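Local coordinates for protein purine nucleoside phosphorylase (Caulobacter vibrioides, PDB 1XFJ) that probably phosphorolyses purine nucleosides such as inosine and deaminates adenosine, at residues V105-A111 with R252-T258; K21-F25 with I59-F63; V142-V146 with R213-V219. All coordinates share one frame; numbering follows the deposited sequence.

Contact 1 of 3, residues V105-A111 with R252-T258; sequences VICGAMA and RLLSAIT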
loop_
_atom_site.group_PDB
_atom_site.type_symbol
_atom_site.label_atom_id
_atom_site.label_comp_id
_atom_site.label_asym_id
_atom_site.label_seq_id
_atom_site.Cartn_x
_atom_site.Cartn_y
_atom_site.Cartn_z
ATOM N N VAL A 105 8.658 -12.197 9.750
ATOM C CA VAL A 105 7.731 -11.084 9.904
ATOM C C VAL A 105 7.179 -10.655 8.551
ATOM O O VAL A 105 7.933 -10.429 7.605
ATOM C CB VAL A 105 8.412 -9.868 10.570
ATOM C CG1 VAL A 105 7.487 -8.656 10.520
ATOM C CG2 VAL A 105 8.758 -10.201 12.009
ATOM N N ILE A 106 5.859 -10.555 8.464
ATOM C CA ILE A 106 5.207 -10.145 7.229
ATOM C C ILE A 106 4.757 -8.699 7.399
ATOM O O ILE A 106 3.850 -8.420 8.177
ATOM C CB ILE A 106 3.966 -11.013 6.933
ATOM C CG1 ILE A 106 4.365 -12.488 6.865
ATOM C CG2 ILE A 106 3.331 -10.584 5.621
ATOM C CD1 ILE A 106 3.177 -13.435 6.777
ATOM N N CYS A 107 5.408 -7.783 6.687
ATOM C CA CYS A 107 5.056 -6.371 6.760
ATOM C C CYS A 107 3.916 -6.111 5.785
ATOM O O CYS A 107 4.049 -6.369 4.592
ATOM C CB CYS A 107 6.260 -5.503 6.387
ATOM S SG CYS A 107 7.700 -5.727 7.450
ATOM N N GLY A 108 2.800 -5.593 6.287
ATOM C CA GLY A 108 1.671 -5.346 5.411
ATOM C C GLY A 108 1.061 -3.962 5.499
ATOM O O GLY A 108 1.181 -3.274 6.514
ATOM N N ALA A 109 0.418 -3.561 4.406
ATOM C CA ALA A 109 -0.260 -2.274 4.302
ATOM C C ALA A 109 -1.605 -2.536 3.629
ATOM O O ALA A 109 -1.705 -3.393 2.748
ATOM C CB ALA A 109 0.565 -1.297 3.462
HETATM N N MSE A 110 -2.631 -1.801 4.051
HETATM C CA MSE A 110 -3.977 -1.951 3.500
HETATM C C MSE A 110 -4.357 -0.760 2.635
HETATM O O MSE A 110 -3.934 0.365 2.898
HETATM C CB MSE A 110 -5.014 -2.046 4.616
HETATM C CG MSE A 110 -4.833 -3.169 5.595
HETATM SE SE MSE A 110 -6.249 -3.048 6.894
HETATM C CE MSE A 110 -5.585 -1.542 7.912
ATOM N N ALA A 111 -5.185 -1.005 1.624
ATOM C CA ALA A 111 -5.624 0.070 0.747
ATOM C C ALA A 111 -6.789 -0.337 -0.143
ATOM O O ALA A 111 -7.076 -1.523 -0.324
ATOM C CB ALA A 111 -4.457 0.546 -0.109
ATOM N N ARG A 252 -10.930 -3.915 1.956
ATOM C CA ARG A 252 -9.560 -3.413 1.938
ATOM C C ARG A 252 -8.612 -4.469 1.377
ATOM O O ARG A 252 -8.683 -5.642 1.748
ATOM C CB ARG A 252 -9.104 -3.036 3.356
ATOM C CG ARG A 252 -10.166 -2.337 4.203
ATOM C CD ARG A 252 -10.708 -1.089 3.525
ATOM N NE ARG A 252 -11.893 -0.586 4.215
ATOM C CZ ARG A 252 -11.878 -0.022 5.419
ATOM N NH1 ARG A 252 -10.731 0.120 6.073
ATOM N NH2 ARG A 252 -13.012 0.383 5.975
ATOM N N LEU A 253 -7.729 -4.038 0.481
ATOM C CA LEU A 253 -6.748 -4.921 -0.140
ATOM C C LEU A 253 -5.458 -4.898 0.662
ATOM O O LEU A 253 -5.048 -3.851 1.154
ATOM C CB LEU A 253 -6.429 -4.436 -1.548
ATOM C CG LEU A 253 -7.597 -4.306 -2.515
ATOM C CD1 LEU A 253 -7.197 -3.399 -3.678
ATOM C CD2 LEU A 253 -7.987 -5.693 -3.006
ATOM N N LEU A 254 -4.805 -6.047 0.775
ATOM C CA LEU A 254 -3.547 -6.104 1.501
ATOM C C LEU A 254 -2.389 -6.216 0.520
ATOM O O LEU A 254 -2.522 -6.810 -0.545
ATOM C CB LEU A 254 -3.511 -7.312 2.439
ATOM C CG LEU A 254 -2.316 -7.295 3.401
ATOM C CD1 LEU A 254 -2.546 -6.221 4.446
ATOM C CD2 LEU A 254 -2.145 -8.643 4.072
ATOM N N SER A 255 -1.260 -5.616 0.880
ATOM C CA SER A 255 -0.043 -5.681 0.080
ATOM C C SER A 255 0.999 -5.973 1.142
ATOM O O SER A 255 1.026 -5.306 2.171
ATOM C CB SER A 255 0.246 -4.348 -0.607
ATOM O OG SER A 255 -0.758 -4.041 -1.558
ATOM N N ALA A 256 1.842 -6.973 0.922
ATOM C CA ALA A 256 2.820 -7.307 1.948
ATOM C C ALA A 256 4.114 -7.890 1.417
ATOM O O ALA A 256 4.192 -8.349 0.279
ATOM C CB ALA A 256 2.194 -8.269 2.955
ATOM N N ILE A 257 5.129 -7.875 2.272
ATOM C CA ILE A 257 6.435 -8.388 1.906
ATOM C C ILE A 257 7.074 -8.975 3.158
ATOM O O ILE A 257 6.791 -8.536 4.273
ATOM C CB ILE A 257 7.310 -7.251 1.314
ATOM C CG1 ILE A 257 8.645 -7.813 0.826
ATOM C CG2 ILE A 257 7.513 -6.148 2.352
ATOM C CD1 ILE A 257 9.431 -6.823 -0.031
ATOM N N THR A 258 7.925 -9.974 2.978
ATOM C CA THR A 258 8.556 -10.609 4.125
ATOM C C THR A 258 9.921 -11.190 3.800
ATOM O O THR A 258 10.208 -11.540 2.654
ATOM C CB THR A 258 7.677 -11.761 4.659
ATOM O OG1 THR A 258 8.276 -12.328 5.830
ATOM C CG2 THR A 258 7.536 -12.850 3.601
#
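The flat groups that meet between V105-A111 and R252-T258 are peptide carbonyls. Above the face of the V105 carbonyl sits T258 OG1, which donates to V105 O over 2.6 Å from 61° out of the plane, away from a lone pair. With chi1 at -177°, OG1 lies anti to the T258 backbone N and beside its carbonyl carbon, and threonine thereby ties its strand to the residue just before strand 106-111. By comparison, the backbone donor I257 N lies in the plane of the C107 carbonyl. L253 N donates to A111 O at 2.7 Å, and with the other backbone bonds this makes C107-I257, A109-S255 and A111-L253 the hydrogen-bonded pairs of an antiparallel ladder in the middle of a five-stranded sheet, one of the two sheets of an alpha-beta-beta-alpha sandwich. C107, A109, A111, L253, S255 and I257 lie on one face of the sheet, from which S255 and I257 reach P116, L118 and V120 of strand 115-121, while L253 lies on F237. On the other face, I106 CG2 packs on A256 CB at 3.7 Å, and F63 covers I106 and T258 from the helix 49-62 side. G108 has no side chain, which suits a non-hydrogen-bonded pair whose CA atoms, G108 CA and A256 CA, are only 4.1 Å apart and spares a clash with L254 CD1. L254 throws CD1 across to A109 O at 3.4 Å and also touches CG of the selenomethionine M110 at 4.0 Å. CA-H...O contacts supplement the ladder, M110 CA lying 3.2 Å from L253 O. R252 turns its guanidinium group away to D249 and to the carbonyl of Y250.

Contact 2 of 3, residues K21-F25 with I59-F63; sequences KHAFF and IARWF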
loop_
_atom_site.group_PDB
_atom_site.type_symbol
_atom_site.label_atom_id
_atom_site.label_comp_id
_atom_site.label_asym_id
_atom_site.label_seq_id
_atom_site.Cartn_x
_atom_site.Cartn_y
_atom_site.Cartn_z
ATOM N N LYS A 21 9.639 -12.665 -0.130
ATOM C CA LYS A 21 8.353 -12.979 -0.732
ATOM C C LYS A 21 7.495 -11.727 -0.625
ATOM O O LYS A 21 7.450 -11.091 0.426
ATOM C CB LYS A 21 7.701 -14.158 0.004
ATOM C CG LYS A 21 6.605 -14.856 -0.790
ATOM C CD LYS A 21 6.173 -16.152 -0.110
ATOM C CE LYS A 21 5.143 -16.906 -0.943
ATOM N NZ LYS A 21 5.701 -17.351 -2.245
ATOM N N HIS A 22 6.834 -11.366 -1.721
ATOM C CA HIS A 22 6.000 -10.170 -1.753
ATOM C C HIS A 22 4.739 -10.443 -2.548
ATOM O O HIS A 22 4.675 -11.399 -3.318
ATOM C CB HIS A 22 6.736 -9.036 -2.456
ATOM C CG HIS A 22 6.719 -9.159 -3.947
ATOM N ND1 HIS A 22 5.945 -8.351 -4.752
ATOM C CD2 HIS A 22 7.337 -10.034 -4.775
ATOM C CE1 HIS A 22 6.087 -8.723 -6.012
ATOM N NE2 HIS A 22 6.926 -9.743 -6.053
ATOM N N ALA A 23 3.752 -9.569 -2.386
ATOM C CA ALA A 23 2.509 -9.711 -3.119
ATOM C C ALA A 23 1.557 -8.559 -2.885
ATOM O O ALA A 23 1.441 -8.045 -1.774
ATOM C CB ALA A 23 1.822 -11.017 -2.746
ATOM N N PHE A 24 0.901 -8.146 -3.962
ATOM C CA PHE A 24 -0.118 -7.109 -3.911
ATOM C C PHE A 24 -1.360 -7.966 -4.142
ATOM O O PHE A 24 -1.597 -8.444 -5.249
ATOM C CB PHE A 24 0.064 -6.109 -5.056
ATOM C CG PHE A 24 1.316 -5.283 -4.946
ATOM C CD1 PHE A 24 1.406 -4.250 -4.017
ATOM C CD2 PHE A 24 2.414 -5.549 -5.760
ATOM C CE1 PHE A 24 2.576 -3.489 -3.901
ATOM C CE2 PHE A 24 3.585 -4.799 -5.653
ATOM C CZ PHE A 24 3.667 -3.766 -4.721
ATOM N N PHE A 25 -2.136 -8.188 -3.089
ATOM C CA PHE A 25 -3.314 -9.030 -3.211
ATOM C C PHE A 25 -4.492 -8.362 -3.898
ATOM O O PHE A 25 -4.554 -7.134 -4.016
ATOM C CB PHE A 25 -3.714 -9.549 -1.826
ATOM C CG PHE A 25 -2.718 -10.512 -1.250
ATOM C CD1 PHE A 25 -2.732 -11.848 -1.638
ATOM C CD2 PHE A 25 -1.712 -10.067 -0.396
ATOM C CE1 PHE A 25 -1.751 -12.733 -1.188
ATOM C CE2 PHE A 25 -0.724 -10.940 0.061
ATOM C CZ PHE A 25 -0.743 -12.279 -0.338
ATOM N N ILE A 59 -3.954 -15.093 3.724
ATOM C CA ILE A 59 -2.819 -14.343 3.210
ATOM C C ILE A 59 -1.552 -14.754 3.950
ATOM O O ILE A 59 -0.504 -14.958 3.334
ATOM C CB ILE A 59 -3.058 -12.826 3.351
ATOM C CG1 ILE A 59 -4.120 -12.386 2.341
ATOM C CG2 ILE A 59 -1.758 -12.059 3.134
ATOM C CD1 ILE A 59 -4.533 -10.933 2.463
ATOM N N ALA A 60 -1.652 -14.884 5.268
ATOM C CA ALA A 60 -0.507 -15.289 6.073
ATOM C C ALA A 60 -0.030 -16.664 5.613
ATOM O O ALA A 60 1.171 -16.916 5.529
ATOM C CB ALA A 60 -0.892 -15.332 7.551
ATOM N N ARG A 61 -0.975 -17.548 5.305
ATOM C CA ARG A 61 -0.632 -18.893 4.851
ATOM C C ARG A 61 0.048 -18.880 3.480
ATOM O O ARG A 61 0.890 -19.734 3.189
ATOM C CB ARG A 61 -1.885 -19.772 4.797
ATOM C CG ARG A 61 -1.584 -21.240 4.559
ATOM C CD ARG A 61 -0.810 -21.826 5.730
ATOM N NE ARG A 61 -0.379 -23.199 5.481
ATOM C CZ ARG A 61 0.524 -23.547 4.570
ATOM N NH1 ARG A 61 1.099 -22.619 3.815
ATOM N NH2 ARG A 61 0.852 -24.823 4.411
ATOM N N TRP A 62 -0.323 -17.920 2.639
ATOM C CA TRP A 62 0.275 -17.797 1.311
ATOM C C TRP A 62 1.771 -17.546 1.484
ATOM O O TRP A 62 2.593 -18.032 0.702
ATOM C CB TRP A 62 -0.349 -16.624 0.550
ATOM C CG TRP A 62 0.187 -16.441 -0.847
ATOM C CD1 TRP A 62 -0.247 -17.066 -1.982
ATOM C CD2 TRP A 62 1.258 -15.578 -1.250
ATOM N NE1 TRP A 62 0.484 -16.643 -3.067
ATOM C CE2 TRP A 62 1.415 -15.730 -2.647
ATOM C CE3 TRP A 62 2.100 -14.693 -0.568
ATOM C CZ2 TRP A 62 2.380 -15.027 -3.374
ATOM C CZ3 TRP A 62 3.065 -13.993 -1.293
ATOM C CH2 TRP A 62 3.194 -14.167 -2.683
ATOM N N PHE A 63 2.108 -16.787 2.524
ATOM C CA PHE A 63 3.492 -16.441 2.834
ATOM C C PHE A 63 4.233 -17.562 3.547
ATOM O O PHE A 63 5.450 -17.486 3.728
ATOM C CB PHE A 63 3.533 -15.182 3.703
ATOM C CG PHE A 63 3.357 -13.907 2.935
ATOM C CD1 PHE A 63 4.396 -13.402 2.157
ATOM C CD2 PHE A 63 2.156 -13.210 2.983
ATOM C CE1 PHE A 63 4.240 -12.221 1.438
ATOM C CE2 PHE A 63 1.988 -12.024 2.266
ATOM C CZ PHE A 63 3.034 -11.529 1.492
#
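W62 is sandwiched between K21 and F25, and these three residues bury the most surface here. Over one face of its six-membered ring runs the lysine chain: K21 CE lies 3.7 Å from the ring centroid in a CH-pi contact, and K21 NZ makes a cation-pi contact at 4.3 Å. The chain is extended until its last bond, where a torsion of 64° (chi4) turns the ammonium over the indole. Against the opposite face F25 presents its edge, a T-shaped pair with planes at 85° and F25 CZ 3.7 Å from W62 CE3. The F25 ring is itself covered on one face by I59, whose CG1 makes a CH-pi contact over its centre, while F63 CE2 comes to its edge; F25, W62 and F63 form an aromatic cluster. A23, small enough to let the indole come close to strand 20-25, puts CB 3.4 Å from W62 CH2. At the edge of the indole, near CH2, lies H22 O, a carbonyl that also accepts from Q10. In this way the C-terminal turn of helix 49-62 is laid on the edge region of the five-stranded sheet, beside T8 of strand 8-9 and L254, A256 and T258 of strand 253-259. The chemistry between the two segments is dispersion and ring electrostatics: the lysine supplies an aliphatic stem and a charge to one aromatic face, and its charge is probably eased by the indole.

Contact 3 of 3, residues V142-V146 with R213-V219; sequences VQSAV and RLATAGV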
loop_
_atom_site.group_PDB
_atom_site.type_symbol
_atom_site.label_atom_id
_atom_site.label_comp_id
_atom_site.label_asym_id
_atom_site.label_seq_id
_atom_site.Cartn_x
_atom_site.Cartn_y
_atom_site.Cartn_z
ATOM N N VAL A 142 6.824 8.076 2.416
ATOM C CA VAL A 142 7.826 7.309 1.679
ATOM C C VAL A 142 9.218 7.562 2.257
ATOM O O VAL A 142 9.949 6.623 2.562
ATOM C CB VAL A 142 7.830 7.660 0.173
ATOM C CG1 VAL A 142 8.958 6.905 -0.535
ATOM C CG2 VAL A 142 6.494 7.292 -0.450
ATOM N N GLN A 143 9.581 8.832 2.416
ATOM C CA GLN A 143 10.887 9.166 2.969
ATOM C C GLN A 143 10.999 8.607 4.387
ATOM O O GLN A 143 12.067 8.162 4.802
ATOM C CB GLN A 143 11.086 10.684 2.989
ATOM C CG GLN A 143 12.449 11.150 3.506
ATOM C CD GLN A 143 13.611 10.737 2.607
ATOM O OE1 GLN A 143 14.350 9.793 2.911
ATOM N NE2 GLN A 143 13.772 11.441 1.492
ATOM N N SER A 144 9.891 8.625 5.124
ATOM C CA SER A 144 9.891 8.119 6.494
ATOM C C SER A 144 10.199 6.626 6.546
ATOM O O SER A 144 10.995 6.171 7.376
ATOM C CB SER A 144 8.541 8.378 7.163
ATOM O OG SER A 144 8.527 7.827 8.471
ATOM N N ALA A 145 9.568 5.867 5.653
ATOM C CA ALA A 145 9.779 4.428 5.594
ATOM C C ALA A 145 11.233 4.140 5.232
ATOM O O ALA A 145 11.856 3.241 5.797
ATOM C CB ALA A 145 8.844 3.802 4.569
ATOM N N VAL A 146 11.768 4.910 4.289
ATOM C CA VAL A 146 13.155 4.738 3.873
ATOM C C VAL A 146 14.076 5.067 5.047
ATOM O O VAL A 146 15.018 4.329 5.330
ATOM C CB VAL A 146 13.499 5.647 2.664
ATOM C CG1 VAL A 146 14.997 5.653 2.419
ATOM C CG2 VAL A 146 12.777 5.142 1.413
ATOM N N ARG A 213 8.316 10.485 -5.075
ATOM C CA ARG A 213 8.719 10.506 -3.673
ATOM C C ARG A 213 9.818 9.472 -3.439
ATOM O O ARG A 213 10.775 9.724 -2.702
ATOM C CB ARG A 213 7.524 10.217 -2.757
ATOM C CG ARG A 213 6.436 11.291 -2.758
ATOM C CD ARG A 213 6.944 12.626 -2.228
ATOM N NE ARG A 213 7.735 13.362 -3.214
ATOM C CZ ARG A 213 8.401 14.481 -2.947
ATOM N NH1 ARG A 213 8.375 14.994 -1.723
ATOM N NH2 ARG A 213 9.087 15.095 -3.903
ATOM N N LEU A 214 9.679 8.309 -4.067
ATOM C CA LEU A 214 10.678 7.255 -3.940
ATOM C C LEU A 214 12.006 7.764 -4.493
ATOM O O LEU A 214 13.054 7.617 -3.862
ATOM C CB LEU A 214 10.233 6.014 -4.716
ATOM C CG LEU A 214 9.163 5.179 -4.013
ATOM C CD1 LEU A 214 8.521 4.203 -4.989
ATOM C CD2 LEU A 214 9.814 4.442 -2.846
ATOM N N ALA A 215 11.944 8.367 -5.676
ATOM C CA ALA A 215 13.132 8.907 -6.326
ATOM C C ALA A 215 13.795 9.965 -5.456
ATOM O O ALA A 215 15.021 9.999 -5.331
ATOM C CB ALA A 215 12.761 9.506 -7.673
ATOM N N THR A 216 12.984 10.831 -4.860
ATOM C CA THR A 216 13.512 11.889 -4.009
ATOM C C THR A 216 14.125 11.310 -2.736
ATOM O O THR A 216 15.017 11.917 -2.135
ATOM C CB THR A 216 12.411 12.909 -3.649
ATOM O OG1 THR A 216 11.885 13.478 -4.854
ATOM C CG2 THR A 216 12.976 14.030 -2.783
ATOM N N ALA A 217 13.659 10.126 -2.340
ATOM C CA ALA A 217 14.167 9.460 -1.144
ATOM C C ALA A 217 15.421 8.634 -1.442
ATOM O O ALA A 217 15.933 7.930 -0.572
ATOM C CB ALA A 217 13.086 8.561 -0.545
ATOM N N GLY A 218 15.909 8.715 -2.676
ATOM C CA GLY A 218 17.102 7.974 -3.045
ATOM C C GLY A 218 16.870 6.576 -3.590
ATOM O O GLY A 218 17.826 5.841 -3.841
ATOM N N VAL A 219 15.609 6.200 -3.779
ATOM C CA VAL A 219 15.275 4.876 -4.305
ATOM C C VAL A 219 15.375 4.920 -5.825
ATOM O O VAL A 219 14.506 5.473 -6.503
ATOM C CB VAL A 219 13.852 4.456 -3.876
ATOM C CG1 VAL A 219 13.527 3.067 -4.409
ATOM C CG2 VAL A 219 13.751 4.478 -2.357
#
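The backbones of V142-V146 and R213-V219 come closest where Q143 CA lies 5.3 Å from A217 CA, with V142 CA and R213 CA 6.3 Å apart. V142-V146 is helical throughout, R213-V219 only to T216, where helix 206-216 is closed by a Schellman motif: V219 N bonds back to L214 O and G218 N to A215 O. G218 takes the positive phi of 90° that the motif needs, a conformation natural to glycine. The two helices pack against each other on the outer layer of the alpha-beta-beta-alpha sandwich, with V146 and L214 both resting on L119 of the six-stranded sheet. A217 suits the tight approach because its single methyl lies against V142 and V146, one turn apart. V142 divides its branches: CG2 touches R213 CB, the two side chains crossing at about a right angle, while CG1, anti to the backbone N (chi1 176°), presses on L214 CD2 at 3.5 Å, tighter than a usual carbon contact. R213 contributes only the base of its chain, the remainder bending away. V219 points its side chain toward V142-V146, and I159 lies beside V146 and V219, whose methyls V146 CG2 and V219 CG2 meet at 3.9 Å.

How the contacts relate
From the N terminus, contact 2 closes first: strand 20-25 meets the end of helix 49-62 after a loop of 33 residues. Contact 1 then opens at strand 106-111 and closes only when strand 253-259 returns near the C terminus. Inside that long loop contact 3 is nested, pairing helix 141-151 with the end of helix 206-216. Contacts 1 and 2 are in series yet touch, since strands 253-259 and 20-25 are neighbours in one sheet, tied by a probable hydrogen bond from T258 N to K21 O. Contact 3, about 18 Å from contact 1 between centres, touches neither; it belongs to the helical layer against the six-stranded sheet on the far side of the sandwich.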